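Local coordinates for peptide ABC transporter, peptide-binding protein (PDB 2D5W) that binds oligopeptides, seen here in complex with a pentapeptide, and probably delivers them to an ABC transporter for uptake into the cell, at residues R97-T100 with T101-A105; G163-W166 with E167-A171; L530-R533 with A534-I537. All coordinates share one frame; numbering follows the deposited sequence.

Contact 1 of 3, residues R97-T100 with T101-A105; sequences RPIT and TEDVA
Thr-101 follows the N-cap residue Thr-100, and the contact runs through the first turn. The Thr-101 side chain turns away from the preceding loop, and its OG1 bonds to the carbonyl of Asp-133. Glu-102 comes next, and its backbone N, which has no helical carbonyl before it, donates to Thr-100 OG1 at 3.0 Å. Thr-100 presents that oxygen because chi1 of 73° sets OG1 between its own backbone N and carbonyl carbon, facing the start of the helix. The carboxylate of Glu-102 reaches on to a salt bridge with Lys-159. Asp-103 completes the cap: its OD1 accepts from Thr-100 N at 3.1 Å, a fairly straight bond (163°) that arrives from above the carboxylate plane, 37° out of it. The OD1 atom also lies 3.4 Å from Ile-99 CA and takes a second bond from Trp-93 NE1, while OD2 accepts from Lys-159 N. Thr-100 OG1 thus takes the N-H of Glu-102 and Asp-103 OD1 takes that of Thr-100, a capping box completed by Asp-103 N to Thr-100 O at 3.0 Å; short polar side chains suit both places. With three donors on its two oxygens at the positive end of a helix, the buried Asp-103 carboxylate is probably stabilised as the anion.

Contact 2 of 3, residues G163-W166 with E167-A171; sequences GPEW and ERVKA
Trp-166 and Lys-170, one helical turn apart, meet with the lysine's methylene chain lying across the indole. Lys-170 CG stands over the face of the five-membered ring, 3.6 Å from its centroid, in a CH-pi contact, and CD comes to 3.1 Å from Trp-166 NE1. A long aliphatic chain suits this place: it covers an aromatic face and still carries its ammonium beyond the ring. There Lys-170 NZ forms a salt bridge with Glu-167 OE2 at 3.1 Å and another with Glu-109, the residue that also accepts from Trp-166 NE1. From its other neighbour, Val-169, the indole receives CG1 at 4.0 Å from CZ3.

Glu-165 and Arg-168 form the second pair. With CG of Glu-165 opposite the backbone N (chi1 178°) and the chain bent at chi2, the carboxylate stands beside the helix. Arg-168, bent at chi3, folds back to grip it side-on, sending both NH2 (2.7 Å) and NE (2.9 Å) to the single atom Glu-165 OE2. The carboxylate and guanidinium planes are 64° apart, so this is not the flat two-oxygen fork. One guanidinium face lies against Glu-165 CA and Pro-164 O, which restrains the group further.

Two acid-base pairs spaced three apart, Glu-165 with Arg-168 and Glu-167 with Lys-170, bring together opposite charges that would probably offset each other locally. The two bonds to Glu-165 OE2 would polarise that carboxylate, whose OE1 has a long, weak ion pair with Lys-195.

Contact 3 of 3, residues L530-R533 with A534-I537; sequences LFWR and AQEI
The indole of Trp-532 and the carboxamide of Gln-535 stand almost perpendicular, 87° between their planes, with Gln-535 NE2 placed obliquely to the ring at 3.8 Å from CD1. A third flat group, the guanidinium of Arg-533, has the CB of its neighbour Trp-532 over the centre of one face, 4.0 Å above the plane.

Gln-535 makes the side-chain hydrogen bond of this contact. Its NE2 donates to Phe-531 O at 3.1 Å, with the acceptor lying in the amide plane, yet it comes from well above the carbonyl plane, 72° out. The usual helical donor, Gln-535 N, reaches the same oxygen at 2.9 Å from the opposite face, so Phe-531 O is held by two N-H groups of one residue. CG beside the backbone N (chi1 -71°) and an extended chain beyond it bring the amide back along the helix. Glutamine fits because it donates and accepts at once: NE2 also bonds to Leu-362 O, and OE1 accepts from Thr-354 OG1 and Asn-364 N.

Ala-534 is small where the helix is buried, its CB 3.5 Å from Phe-531 O.

Within helix 524-541, Leu-530, Phe-531 and Ile-537 turn to helix 509-518, whereas Trp-532 and Gln-535 meet the loop around Trp-355, Asn-364 and Pro-365, linking the helix to both.

In the fold
Contacts 1 and 2 lie close together, on the same side of the chain's centre; their own centres are about 17 Å apart and their nearest atoms about 7 Å, so they do not touch. Helices 101-112 and 159-173 connect them: Lys-159 at the start of the second helix binds Glu-102 and Asp-103 of the first, while further along Trp-166 meets Phe-106, Glu-109 and Val-110. Contact 3 belongs to a distant part of the fold, its centre about 41 Å from that of contact 1 and 44 Å from that of contact 2. All three are local helix contacts, a cap in contact 1 and helical turns in the other two.

Contact 1 of 3, residues R97-T100 with T101-A105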
loop_
_atom_site.group_PDB
_atom_site.type_symbol
_atom_site.label_atom_id
_atom_site.label_comp_id
_atom_site.label_asym_id
_atom_site.label_seq_id
_atom_site.Cartn_x
_atom_site.Cartn_y
_atom_site.Cartn_z
ATOM N N ARG A 97 18.242 -23.369 -6.240
ATOM C CA ARG A 97 17.165 -24.087 -6.916
ATOM C C ARG A 97 16.549 -23.226 -8.016
ATOM O O ARG A 97 16.485 -22.000 -7.902
ATOM C CB ARG A 97 16.088 -24.501 -5.907
ATOM C CG ARG A 97 16.609 -25.389 -4.783
ATOM C CD ARG A 97 17.139 -26.715 -5.316
ATOM N NE ARG A 97 16.063 -27.606 -5.739
ATOM C CZ ARG A 97 15.207 -28.190 -4.905
ATOM N NH1 ARG A 97 14.255 -28.987 -5.372
ATOM N NH2 ARG A 97 15.307 -27.985 -3.597
ATOM N N PRO A 98 16.080 -23.858 -9.100
ATOM C CA PRO A 98 15.480 -23.094 -10.195
ATOM C C PRO A 98 14.102 -22.531 -9.870
ATOM O O PRO A 98 13.356 -23.104 -9.079
ATOM C CB PRO A 98 15.414 -24.119 -11.324
ATOM C CG PRO A 98 15.123 -25.386 -10.580
ATOM C CD PRO A 98 16.090 -25.300 -9.412
ATOM N N ILE A 99 13.784 -21.390 -10.474
ATOM C CA ILE A 99 12.463 -20.805 -10.314
ATOM C C ILE A 99 11.702 -21.399 -11.499
ATOM O O ILE A 99 12.110 -21.239 -12.652
ATOM C CB ILE A 99 12.503 -19.267 -10.396
ATOM C CG1 ILE A 99 13.190 -18.710 -9.141
ATOM C CG2 ILE A 99 11.088 -18.717 -10.538
ATOM C CD1 ILE A 99 13.430 -17.212 -9.157
ATOM N N THR A 100 10.612 -22.103 -11.215
ATOM C CA THR A 100 9.849 -22.776 -12.264
ATOM C C THR A 100 8.357 -22.525 -12.149
ATOM O O THR A 100 7.893 -21.856 -11.223
ATOM C CB THR A 100 10.044 -24.302 -12.191
ATOM O OG1 THR A 100 9.318 -24.808 -11.063
ATOM C CG2 THR A 100 11.520 -24.657 -12.035
ATOM N N THR A 101 7.602 -23.092 -13.083
ATOM C CA THR A 101 6.163 -22.930 -13.064
ATOM C C THR A 101 5.533 -23.662 -11.880
ATOM O O THR A 101 4.355 -23.474 -11.597
ATOM C CB THR A 101 5.528 -23.393 -14.395
ATOM O OG1 THR A 101 5.999 -24.702 -14.729
ATOM C CG2 THR A 101 5.894 -22.428 -15.519
ATOM N N GLU A 102 6.301 -24.499 -11.182
ATOM C CA GLU A 102 5.747 -25.160 -10.003
ATOM C C GLU A 102 5.584 -24.092 -8.918
ATOM O O GLU A 102 4.675 -24.170 -8.090
ATOM C CB GLU A 102 6.659 -26.289 -9.517
ATOM C CG GLU A 102 6.819 -27.396 -10.544
ATOM C CD GLU A 102 7.384 -28.676 -9.966
ATOM O OE1 GLU A 102 7.969 -29.455 -10.745
ATOM O OE2 GLU A 102 7.232 -28.915 -8.752
ATOM N N ASP A 103 6.457 -23.088 -8.943
ATOM C CA ASP A 103 6.395 -21.984 -7.992
ATOM C C ASP A 103 5.175 -21.115 -8.316
ATOM O O ASP A 103 4.586 -20.497 -7.426
ATOM C CB ASP A 103 7.680 -21.157 -8.074
ATOM C CG ASP A 103 8.899 -21.934 -7.607
ATOM O OD1 ASP A 103 9.973 -21.802 -8.236
ATOM O OD2 ASP A 103 8.776 -22.666 -6.604
ATOM N N VAL A 104 4.808 -21.067 -9.594
ATOM C CA VAL A 104 3.646 -20.300 -10.034
ATOM C C VAL A 104 2.369 -21.046 -9.630
ATOM O O VAL A 104 1.431 -20.455 -9.091
ATOM C CB VAL A 104 3.654 -20.097 -11.571
ATOM C CG1 VAL A 104 2.386 -19.373 -12.009
ATOM C CG2 VAL A 104 4.884 -19.303 -11.986
ATOM N N ALA A 105 2.330 -22.349 -9.893
ATOM C CA ALA A 105 1.163 -23.148 -9.538
ATOM C C ALA A 105 0.921 -23.079 -8.033
ATOM O O ALA A 105 -0.220 -22.998 -7.580
ATOM C CB ALA A 105 1.367 -24.594 -9.973
#

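Contact 2 of 3, residues G163-W166 with E167-A171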
loop_
_atom_site.group_PDB
_atom_site.type_symbol
_atom_site.label_atom_id
_atom_site.label_comp_id
_atom_site.label_asym_id
_atom_site.label_seq_id
_atom_site.Cartn_x
_atom_site.Cartn_y
_atom_site.Cartn_z
ATOM N N GLY A 163 5.899 -25.494 0.263
ATOM C CA GLY A 163 4.958 -26.522 -0.161
ATOM C C GLY A 163 4.637 -27.618 0.837
ATOM O O GLY A 163 3.463 -27.923 1.060
ATOM N N PRO A 164 5.649 -28.245 1.448
ATOM C CA PRO A 164 5.372 -29.310 2.418
ATOM C C PRO A 164 4.435 -28.864 3.542
ATOM O O PRO A 164 3.476 -29.561 3.879
ATOM C CB PRO A 164 6.764 -29.686 2.917
ATOM C CG PRO A 164 7.614 -29.465 1.695
ATOM C CD PRO A 164 7.095 -28.137 1.184
ATOM N N GLU A 165 4.706 -27.701 4.126
ATOM C CA GLU A 165 3.851 -27.208 5.195
ATOM C C GLU A 165 2.462 -26.884 4.652
ATOM O O GLU A 165 1.456 -27.149 5.310
ATOM C CB GLU A 165 4.453 -25.962 5.849
ATOM C CG GLU A 165 3.576 -25.363 6.944
ATOM C CD GLU A 165 3.455 -26.252 8.169
ATOM O OE1 GLU A 165 2.576 -25.979 9.014
ATOM O OE2 GLU A 165 4.238 -27.217 8.296
ATOM N N TRP A 166 2.405 -26.320 3.449
ATOM C CA TRP A 166 1.124 -25.980 2.841
ATOM C C TRP A 166 0.241 -27.220 2.709
ATOM O O TRP A 166 -0.963 -27.159 2.947
ATOM C CB TRP A 166 1.336 -25.337 1.467
ATOM C CG TRP A 166 0.054 -25.112 0.710
ATOM C CD1 TRP A 166 -0.305 -25.683 -0.480
ATOM C CD2 TRP A 166 -1.051 -24.286 1.107
ATOM N NE1 TRP A 166 -1.562 -25.265 -0.846
ATOM C CE2 TRP A 166 -2.043 -24.408 0.109
ATOM C CE3 TRP A 166 -1.299 -23.456 2.209
ATOM C CZ2 TRP A 166 -3.266 -23.731 0.178
ATOM C CZ3 TRP A 166 -2.519 -22.781 2.279
ATOM C CH2 TRP A 166 -3.484 -22.925 1.267
ATOM N N GLU A 167 0.837 -28.348 2.334
ATOM C CA GLU A 167 0.062 -29.577 2.193
ATOM C C GLU A 167 -0.561 -29.957 3.533
ATOM O O GLU A 167 -1.703 -30.421 3.590
ATOM C CB GLU A 167 0.945 -30.716 1.680
ATOM C CG GLU A 167 1.421 -30.536 0.246
ATOM C CD GLU A 167 0.274 -30.350 -0.730
ATOM O OE1 GLU A 167 -0.671 -31.169 -0.702
ATOM O OE2 GLU A 167 0.318 -29.391 -1.527
ATOM N N ARG A 168 0.184 -29.752 4.614
ATOM C CA ARG A 168 -0.330 -30.061 5.940
ATOM C C ARG A 168 -1.452 -29.090 6.299
ATOM O O ARG A 168 -2.462 -29.483 6.885
ATOM C CB ARG A 168 0.787 -29.982 6.984
ATOM C CG ARG A 168 1.803 -31.115 6.880
ATOM C CD ARG A 168 2.750 -31.125 8.070
ATOM N NE ARG A 168 3.785 -30.099 7.977
ATOM C CZ ARG A 168 4.863 -30.190 7.204
ATOM N NH1 ARG A 168 5.054 -31.267 6.454
ATOM N NH2 ARG A 168 5.753 -29.206 7.182
ATOM N N VAL A 169 -1.274 -27.823 5.938
ATOM C CA VAL A 169 -2.278 -26.802 6.210
ATOM C C VAL A 169 -3.564 -27.122 5.452
ATOM O O VAL A 169 -4.656 -27.031 6.011
ATOM C CB VAL A 169 -1.757 -25.397 5.813
ATOM C CG1 VAL A 169 -2.872 -24.359 5.938
ATOM C CG2 VAL A 169 -0.583 -25.018 6.708
ATOM N N LYS A 170 -3.437 -27.505 4.184
ATOM C CA LYS A 170 -4.605 -27.850 3.380
ATOM C C LYS A 170 -5.371 -29.009 4.001
ATOM O O LYS A 170 -6.602 -28.996 4.051
ATOM C CB LYS A 170 -4.196 -28.239 1.958
ATOM C CG LYS A 170 -3.779 -27.081 1.081
ATOM C CD LYS A 170 -3.715 -27.499 -0.385
ATOM C CE LYS A 170 -2.708 -28.615 -0.614
ATOM N NZ LYS A 170 -2.680 -29.038 -2.043
ATOM N N ALA A 171 -4.641 -30.018 4.465
ATOM C CA ALA A 171 -5.268 -31.182 5.078
ATOM C C ALA A 171 -6.070 -30.756 6.301
ATOM O O ALA A 171 -7.183 -31.231 6.520
ATOM C CB ALA A 171 -4.208 -32.206 5.474
#

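Contact 3 of 3, residues L530-R533 with A534-I537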
loop_
_atom_site.group_PDB
_atom_site.type_symbol
_atom_site.label_atom_id
_atom_site.label_comp_id
_atom_site.label_asym_id
_atom_site.label_seq_id
_atom_site.Cartn_x
_atom_site.Cartn_y
_atom_site.Cartn_z
ATOM N N LEU A 530 -17.041 7.202 -16.095
ATOM C CA LEU A 530 -17.641 6.375 -15.058
ATOM C C LEU A 530 -16.979 6.615 -13.705
ATOM O O LEU A 530 -17.661 6.740 -12.690
ATOM C CB LEU A 530 -17.549 4.898 -15.452
ATOM C CG LEU A 530 -18.397 4.536 -16.677
ATOM C CD1 LEU A 530 -18.026 3.151 -17.184
ATOM C CD2 LEU A 530 -19.869 4.603 -16.313
ATOM N N PHE A 531 -15.650 6.685 -13.689
ATOM C CA PHE A 531 -14.939 6.936 -12.441
ATOM C C PHE A 531 -15.252 8.333 -11.900
ATOM O O PHE A 531 -15.265 8.543 -10.687
ATOM C CB PHE A 531 -13.431 6.775 -12.646
ATOM C CG PHE A 531 -12.918 5.402 -12.311
ATOM C CD1 PHE A 531 -12.737 5.017 -10.984
ATOM C CD2 PHE A 531 -12.616 4.492 -13.321
ATOM C CE1 PHE A 531 -12.261 3.745 -10.668
ATOM C CE2 PHE A 531 -12.139 3.216 -13.013
ATOM C CZ PHE A 531 -11.962 2.844 -11.684
ATOM N N TRP A 532 -15.505 9.287 -12.794
ATOM C CA TRP A 532 -15.830 10.640 -12.357
ATOM C C TRP A 532 -17.179 10.646 -11.655
ATOM O O TRP A 532 -17.352 11.308 -10.632
ATOM C CB TRP A 532 -15.828 11.604 -13.549
ATOM C CG TRP A 532 -14.465 12.164 -13.837
ATOM C CD1 TRP A 532 -13.261 11.552 -13.612
ATOM C CD2 TRP A 532 -14.162 13.448 -14.394
ATOM N NE1 TRP A 532 -12.231 12.378 -13.989
ATOM C CE2 TRP A 532 -12.755 13.547 -14.475
ATOM C CE3 TRP A 532 -14.943 14.528 -14.833
ATOM C CZ2 TRP A 532 -12.110 14.683 -14.976
ATOM C CZ3 TRP A 532 -14.300 15.659 -15.331
ATOM C CH2 TRP A 532 -12.898 15.725 -15.397
ATOM N N ARG A 533 -18.134 9.892 -12.190
ATOM C CA ARG A 533 -19.452 9.815 -11.577
ATOM C C ARG A 533 -19.327 9.125 -10.220
ATOM O O ARG A 533 -19.969 9.527 -9.252
ATOM C CB ARG A 533 -20.422 9.050 -12.485
ATOM C CG ARG A 533 -20.365 9.489 -13.947
ATOM C CD ARG A 533 -20.238 11.003 -14.078
ATOM N NE ARG A 533 -19.632 11.392 -15.349
ATOM C CZ ARG A 533 -19.209 12.621 -15.628
ATOM N NH1 ARG A 533 -18.670 12.886 -16.811
ATOM N NH2 ARG A 533 -19.318 13.586 -14.723
ATOM N N ALA A 534 -18.490 8.093 -10.147
ATOM C CA ALA A 534 -18.287 7.382 -8.891
ATOM C C ALA A 534 -17.693 8.323 -7.839
ATOM O O ALA A 534 -18.075 8.278 -6.668
ATOM C CB ALA A 534 -17.366 6.184 -9.104
ATOM N N GLN A 535 -16.764 9.177 -8.257
ATOM C CA GLN A 535 -16.141 10.118 -7.329
ATOM C C GLN A 535 -17.132 11.173 -6.835
ATOM O O GLN A 535 -17.028 11.640 -5.701
ATOM C CB GLN A 535 -14.921 10.777 -7.977
ATOM C CG GLN A 535 -13.744 9.817 -8.149
ATOM C CD GLN A 535 -12.604 10.410 -8.958
ATOM O OE1 GLN A 535 -11.799 11.197 -8.456
ATOM N NE2 GLN A 535 -12.541 10.040 -10.232
ATOM N N GLU A 536 -18.092 11.545 -7.679
ATOM C CA GLU A 536 -19.102 12.524 -7.281
ATOM C C GLU A 536 -19.934 11.941 -6.136
ATOM O O GLU A 536 -20.205 12.620 -5.143
ATOM C CB GLU A 536 -20.017 12.867 -8.463
ATOM C CG GLU A 536 -19.373 13.720 -9.549
ATOM C CD GLU A 536 -19.350 15.206 -9.212
ATOM O OE1 GLU A 536 -18.813 15.990 -10.024
ATOM O OE2 GLU A 536 -19.871 15.597 -8.146
ATOM N N ILE A 537 -20.337 10.683 -6.278
ATOM C CA ILE A 537 -21.119 10.015 -5.246
ATOM C C ILE A 537 -20.279 9.874 -3.977
ATOM O O ILE A 537 -20.747 10.139 -2.871
ATOM C CB ILE A 537 -21.568 8.616 -5.718
ATOM C CG1 ILE A 537 -22.579 8.762 -6.859
ATOM C CG2 ILE A 537 -22.169 7.834 -4.559
ATOM C CD1 ILE A 537 -22.917 7.459 -7.549
#